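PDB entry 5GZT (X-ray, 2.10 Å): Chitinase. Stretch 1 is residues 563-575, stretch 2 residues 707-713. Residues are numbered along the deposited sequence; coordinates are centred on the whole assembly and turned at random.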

ATOM      1  N   VAL B 563      -0.176 -16.831  12.903  1.00 16.22           N
ATOM      2  CA  VAL B 563      -0.112 -15.430  12.576  1.00 15.45           C
ATOM      3  C   VAL B 563       1.142 -14.823  13.241  1.00 14.95           C
ATOM      4  O   VAL B 563       1.684 -15.361  14.244  1.00 15.12           O
ATOM      5  CB  VAL B 563      -1.402 -14.686  12.951  1.00 18.21           C
ATOM      6  CG1 VAL B 563      -2.654 -15.399  12.355  1.00 18.89           C
ATOM      7  CG2 VAL B 563      -1.549 -14.558  14.475  1.00 18.84           C
ATOM      8  N   TYR B 564       1.716 -13.809  12.600  1.00 14.57           N
ATOM      9  CA  TYR B 564       2.999 -13.241  13.078  1.00 14.35           C
ATOM     10  C   TYR B 564       2.955 -12.815  14.572  1.00 15.62           C
ATOM     11  O   TYR B 564       3.917 -12.981  15.264  1.00 16.18           O
ATOM     12  CB  TYR B 564       3.340 -12.026  12.254  1.00 13.97           C
ATOM     13  CG  TYR B 564       4.712 -11.423  12.484  1.00 15.12           C
ATOM     14  CD1 TYR B 564       5.884 -12.137  12.177  1.00 13.48           C
ATOM     15  CD2 TYR B 564       4.846 -10.173  13.099  1.00 14.01           C
ATOM     16  CE1 TYR B 564       7.141 -11.574  12.419  1.00 14.63           C
ATOM     17  CE2 TYR B 564       6.086  -9.600  13.300  1.00 15.18           C
ATOM     18  CZ  TYR B 564       7.251 -10.275  12.954  1.00 14.94           C
ATOM     19  OH  TYR B 564       8.498  -9.717  13.141  1.00 15.29           O
ATOM     20  N   SER B 565       1.889 -12.164  15.024  1.00 15.58           N
ATOM     21  CA  SER B 565       1.806 -11.746  16.439  1.00 16.51           C
ATOM     22  C   SER B 565       1.995 -12.908  17.399  1.00 16.52           C
ATOM     23  O   SER B 565       2.665 -12.764  18.414  1.00 16.43           O
ATOM     24  CB  SER B 565       0.477 -11.070  16.727  1.00 19.81           C
ATOM     25  OG  SER B 565      -0.621 -11.900  16.350  1.00 21.18           O
ATOM     26  N   GLU B 566       1.458 -14.073  17.059  1.00 16.31           N
ATOM     27  CA  GLU B 566       1.609 -15.239  17.888  1.00 16.80           C
ATOM     28  C   GLU B 566       3.050 -15.759  17.822  1.00 16.85           C
ATOM     29  O   GLU B 566       3.602 -16.208  18.826  1.00 15.32           O
ATOM     30  CB  GLU B 566       0.625 -16.315  17.450  1.00 18.16           C
ATOM     31  CG  GLU B 566       0.812 -17.692  18.044  1.00 18.05           C
ATOM     32  CD  GLU B 566       0.584 -17.749  19.555  1.00 18.76           C
ATOM     33  OE1 GLU B 566      -0.184 -16.939  20.146  1.00 21.75           O
ATOM     34  OE2 GLU B 566       1.241 -18.606  20.219  1.00 19.24           O
ATOM     35  N   LEU B 567       3.676 -15.667  16.646  1.00 14.42           N
ATOM     36  CA  LEU B 567       5.077 -16.035  16.538  1.00 13.82           C
ATOM     37  C   LEU B 567       5.951 -15.144  17.410  1.00 12.77           C
ATOM     38  O   LEU B 567       6.827 -15.611  18.091  1.00 13.61           O
ATOM     39  CB  LEU B 567       5.588 -16.018  15.068  1.00 14.78           C
ATOM     40  CG  LEU B 567       4.953 -16.990  14.051  1.00 14.63           C
ATOM     41  CD1 LEU B 567       5.519 -16.681  12.652  1.00 15.37           C
ATOM     42  CD2 LEU B 567       5.176 -18.428  14.431  1.00 14.99           C
ATOM     43  N   VAL B 568       5.724 -13.872  17.371  1.00 13.06           N
ATOM     44  CA  VAL B 568       6.461 -12.933  18.211  1.00 14.15           C
ATOM     45  C   VAL B 568       6.258 -13.332  19.689  1.00 16.42           C
ATOM     46  O   VAL B 568       7.218 -13.479  20.439  1.00 15.15           O
ATOM     47  CB  VAL B 568       6.024 -11.507  17.928  1.00 14.66           C
ATOM     48  CG1 VAL B 568       6.567 -10.552  18.974  1.00 16.80           C
ATOM     49  CG2 VAL B 568       6.468 -11.056  16.511  1.00 15.47           C
ATOM     50  N   ASN B 569       5.009 -13.510  20.096  1.00 19.10           N
ATOM     51  CA  ASN B 569       4.725 -13.779  21.493  1.00 19.06           C
ATOM     52  C   ASN B 569       5.309 -15.097  22.004  1.00 18.17           C
ATOM     53  O   ASN B 569       5.798 -15.116  23.105  1.00 17.44           O
ATOM     54  CB  ASN B 569       3.227 -13.707  21.742  1.00 22.73           C
ATOM     55  CG  ASN B 569       2.670 -12.261  21.670  1.00 24.24           C
ATOM     56  OD1 ASN B 569       3.370 -11.247  21.706  1.00 26.93           O
ATOM     57  ND2 ASN B 569       1.403 -12.204  21.569  1.00 26.34           N
ATOM     58  N   ASN B 570       5.266 -16.184  21.215  1.00 16.43           N
ATOM     59  CA  ASN B 570       5.516 -17.491  21.762  1.00 17.29           C
ATOM     60  C   ASN B 570       6.504 -18.382  20.981  1.00 16.84           C
ATOM     61  O   ASN B 570       6.886 -19.456  21.497  1.00 15.18           O
ATOM     62  CB  ASN B 570       4.177 -18.241  21.934  1.00 20.12           C
ATOM     63  CG  ASN B 570       3.238 -17.528  22.896  1.00 21.28           C
ATOM     64  OD1 ASN B 570       2.051 -17.232  22.617  1.00 23.60           O
ATOM     65  ND2 ASN B 570       3.790 -17.184  23.995  1.00 19.21           N
ATOM     66  N   TYR B 571       6.977 -17.939  19.802  1.00 14.19           N
ATOM     67  CA  TYR B 571       7.825 -18.853  18.985  1.00 14.20           C
ATOM     68  C   TYR B 571       9.220 -18.317  18.602  1.00 14.08           C
ATOM     69  O   TYR B 571      10.198 -19.067  18.600  1.00 12.43           O
ATOM     70  CB  TYR B 571       7.111 -19.215  17.714  1.00 15.51           C
ATOM     71  CG  TYR B 571       5.946 -20.157  17.824  1.00 16.03           C
ATOM     72  CD1 TYR B 571       4.710 -19.690  18.237  1.00 15.96           C
ATOM     73  CD2 TYR B 571       6.053 -21.468  17.432  1.00 16.30           C
ATOM     74  CE1 TYR B 571       3.626 -20.552  18.335  1.00 17.38           C
ATOM     75  CE2 TYR B 571       4.957 -22.373  17.509  1.00 17.18           C
ATOM     76  CZ  TYR B 571       3.734 -21.875  17.924  1.00 20.63           C
ATOM     77  OH  TYR B 571       2.618 -22.701  17.974  1.00 19.67           O
ATOM     78  N   ILE B 572       9.304 -17.073  18.155  1.00 13.43           N
ATOM     79  CA  ILE B 572      10.591 -16.662  17.503  1.00 14.43           C
ATOM     80  C   ILE B 572      11.669 -16.544  18.610  1.00 15.18           C
ATOM     81  O   ILE B 572      11.601 -15.667  19.486  1.00 14.34           O
ATOM     82  CB  ILE B 572      10.501 -15.337  16.735  1.00 14.53           C
ATOM     83  CG1 ILE B 572       9.466 -15.378  15.644  1.00 14.90           C
ATOM     84  CG2 ILE B 572      11.887 -15.013  16.120  1.00 14.09           C
ATOM     85  CD1 ILE B 572       9.067 -14.001  15.056  1.00 14.30           C
ATOM     86  N   ASN B 573      12.600 -17.474  18.578  1.00 15.01           N
ATOM     87  CA  ASN B 573      13.638 -17.646  19.565  1.00 18.04           C
ATOM     88  C   ASN B 573      13.045 -17.915  20.953  1.00 17.39           C
ATOM     89  O   ASN B 573      13.634 -17.520  21.955  1.00 18.55           O
ATOM     90  CB  ASN B 573      14.644 -16.469  19.540  1.00 16.72           C
ATOM     91  CG  ASN B 573      15.923 -16.760  20.298  1.00 19.20           C
ATOM     92  OD1 ASN B 573      16.408 -17.889  20.326  1.00 19.58           O
ATOM     93  ND2 ASN B 573      16.498 -15.721  20.945  1.00 20.35           N
ATOM     94  N   LYS B 574      11.890 -18.577  20.993  1.00 17.07           N
ATOM     95  CA  LYS B 574      11.194 -18.949  22.251  1.00 16.46           C
ATOM     96  C   LYS B 574      10.763 -20.424  22.201  1.00 17.24           C
ATOM     97  O   LYS B 574      10.568 -21.010  21.114  1.00 15.43           O
ATOM     98  CB  LYS B 574       9.936 -18.108  22.461  1.00 16.84           C
ATOM     99  CG  LYS B 574      10.254 -16.649  22.691  1.00 15.88           C
ATOM    100  CD  LYS B 574       9.063 -15.771  22.678  1.00 15.93           C
ATOM    101  CE  LYS B 574       9.482 -14.389  23.092  1.00 16.37           C
ATOM    102  NZ  LYS B 574       8.373 -13.457  23.075  1.00 17.61           N
ATOM    103  N   ASN B 575      10.635 -21.036  23.370  1.00 17.23           N
ATOM    104  CA  ASN B 575      10.060 -22.349  23.506  1.00 18.75           C
ATOM    105  C   ASN B 575      10.718 -23.418  22.645  1.00 18.06           C
ATOM    106  O   ASN B 575       9.998 -24.251  22.014  1.00 17.98           O
ATOM    107  CB  ASN B 575       8.507 -22.281  23.228  1.00 20.97           C
ATOM    108  CG  ASN B 575       7.785 -23.572  23.649  1.00 23.20           C
ATOM    109  OD1 ASN B 575       8.241 -24.210  24.591  1.00 25.26           O
ATOM    110  ND2 ASN B 575       6.729 -24.000  22.907  1.00 19.50           N
ATOM    111  N   ASN B 707      23.122 -12.699  21.235  1.00 15.91           N
ATOM    112  CA  ASN B 707      21.692 -12.480  20.983  1.00 16.07           C
ATOM    113  C   ASN B 707      20.987 -12.860  22.264  1.00 15.71           C
ATOM    114  O   ASN B 707      21.197 -13.947  22.767  1.00 15.66           O
ATOM    115  CB  ASN B 707      21.140 -13.436  19.868  1.00 16.72           C
ATOM    116  CG  ASN B 707      21.743 -13.138  18.511  1.00 16.29           C
ATOM    117  OD1 ASN B 707      21.142 -12.545  17.606  1.00 21.02           O
ATOM    118  ND2 ASN B 707      22.904 -13.509  18.382  1.00 13.75           N
ATOM    119  N   ALA B 708      20.058 -12.034  22.702  1.00 15.43           N
ATOM    120  CA  ALA B 708      19.304 -12.333  23.947  1.00 15.70           C
ATOM    121  C   ALA B 708      18.341 -13.508  23.798  1.00 17.86           C
ATOM    122  O   ALA B 708      17.540 -13.494  22.920  1.00 14.09           O
ATOM    123  CB  ALA B 708      18.496 -11.106  24.310  1.00 14.35           C
ATOM    124  N   ALA B 709      18.416 -14.493  24.662  1.00 18.03           N
ATOM    125  CA  ALA B 709      17.422 -15.556  24.733  1.00 17.72           C
ATOM    126  C   ALA B 709      16.029 -15.004  24.927  1.00 18.19           C
ATOM    127  O   ALA B 709      15.831 -13.998  25.608  1.00 18.16           O
ATOM    128  CB  ALA B 709      17.801 -16.522  25.926  1.00 18.42           C
ATOM    129  N   ASP B 710      15.030 -15.672  24.366  1.00 17.92           N
ATOM    130  CA  ASP B 710      13.632 -15.285  24.487  1.00 16.90           C
ATOM    131  C   ASP B 710      13.275 -13.934  23.908  1.00 16.94           C
ATOM    132  O   ASP B 710      12.257 -13.361  24.271  1.00 16.95           O
ATOM    133  CB  ASP B 710      13.128 -15.388  25.924  1.00 21.27           C
ATOM    134  CG  ASP B 710      13.121 -16.819  26.392  1.00 30.18           C
ATOM    135  OD1 ASP B 710      12.860 -17.748  25.592  1.00 29.92           O
ATOM    136  OD2 ASP B 710      13.390 -17.048  27.553  1.00 37.22           O
ATOM    137  N   HIS B 711      14.113 -13.419  23.035  1.00 16.48           N
ATOM    138  CA  HIS B 711      13.792 -12.261  22.230  1.00 15.08           C
ATOM    139  C   HIS B 711      14.083 -12.588  20.760  1.00 13.75           C
ATOM    140  O   HIS B 711      15.067 -13.259  20.434  1.00 12.74           O
ATOM    141  CB  HIS B 711      14.650 -11.084  22.658  1.00 15.76           C
ATOM    142  CG  HIS B 711      14.240 -10.511  23.953  1.00 16.13           C
ATOM    143  ND1 HIS B 711      14.733 -10.935  25.166  1.00 19.64           N
ATOM    144  CD2 HIS B 711      13.320  -9.586  24.224  1.00 15.01           C
ATOM    145  CE1 HIS B 711      14.122 -10.305  26.146  1.00 16.93           C
ATOM    146  NE2 HIS B 711      13.310  -9.423  25.589  1.00 19.87           N
ATOM    147  N   ARG B 712      13.293 -11.994  19.887  1.00 13.12           N
ATOM    148  CA  ARG B 712      13.463 -12.233  18.479  1.00 14.72           C
ATOM    149  C   ARG B 712      14.618 -11.454  17.882  1.00 13.66           C
ATOM    150  O   ARG B 712      15.194 -11.886  16.850  1.00 13.07           O
ATOM    151  CB  ARG B 712      12.189 -11.875  17.699  1.00 13.95           C
ATOM    152  CG  ARG B 712      11.734 -10.420  17.748  1.00 14.81           C
ATOM    153  CD  ARG B 712      10.264 -10.313  17.370  1.00 14.57           C
ATOM    154  NE  ARG B 712       9.790  -8.967  17.216  1.00 14.71           N
ATOM    155  CZ  ARG B 712       9.560  -8.128  18.281  1.00 16.56           C
ATOM    156  NH1 ARG B 712       9.772  -8.522  19.498  1.00 16.95           N
ATOM    157  NH2 ARG B 712       9.107  -6.889  18.137  1.00 17.03           N
ATOM    158  N   ASN B 713      14.946 -10.305  18.463  1.00 12.27           N
ATOM    159  CA  ASN B 713      15.902  -9.379  17.777  1.00 11.79           C
ATOM    160  C   ASN B 713      16.538  -8.398  18.759  1.00 13.04           C
ATOM    161  O   ASN B 713      16.335  -7.195  18.643  1.00 13.35           O
ATOM    162  CB  ASN B 713      15.082  -8.678  16.730  1.00 11.62           C
ATOM    163  CG  ASN B 713      15.870  -7.785  15.831  1.00 12.28           C
ATOM    164  OD1 ASN B 713      17.040  -7.934  15.706  1.00 13.44           O
ATOM    165  ND2 ASN B 713      15.193  -6.779  15.210  1.00 14.12           N
TER
HETATM  166  O   HOH W   1      16.104 -18.232  23.215  1.00 24.25           O
HETATM  167  O   HOH W   2      19.295 -16.320  21.621  1.00 36.88           O
HETATM  168  O   HOH W   3      11.092 -19.714  25.876  1.00 27.31           O

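Two segments of one chitinase chain, at least 135 residues apart in sequence wherever they touch, bury 403 Å² between them, summed over both sides. Stretch 1 is a short helix, with Val563 at the N-cap position, running into a type II turn from Tyr571 to Lys574; stretch 2 is irregular and carries its own type II turn from Ala708 to His711. The helix meets stretch 2 through Arg712. Tyr564 OH lies at the guanidinium edge, 4.3 Å from Arg712 NE, while Val568 covers one guanidinium face, its CG1 3.8 Å from Arg712 NH1, a nonpolar contact against the flat group. Ile572 points toward stretch 2 and packs its CG2 3.5 Å from Arg712 CB, so the aliphatic base of the arginine is engaged as well. Asn573 makes the main polar link. With chi1 in t, the amide of Asn573 reaches stretch 2, and Asn573 ND2 donates to His711 O (2.9 Å, nearly linear); the same Asn573 ND2 lies 3.2 Å from Ala708 O, but the angle is too poor for a hydrogen bond. ND2 also donates to water 2, which in turn donates to Asn707 O. The backbones meet here too: Asp710 N gives Asn573 O a weak hydrogen bond (3.3 Å, 124°), supplemented by a CA-H...O contact from Asp710 CA to Asn573 O (3.4 Å) and by water 1, which accepts from Asp710 N and donates to Asn573 O. At Lys574, whose CA is 4.9 Å from the CA of Asp710, the extended side chain passes stretch 2 with CE 3.2 Å from Asp710 O. The ammonium turns to its own stretch, where Lys574 NZ donates to Val568 O (2.9 Å) and Asn569 O (3.1 Å), tying the turn back to the helix. Asn575 points away, yet water 3 joins its N to Asp710 OD1.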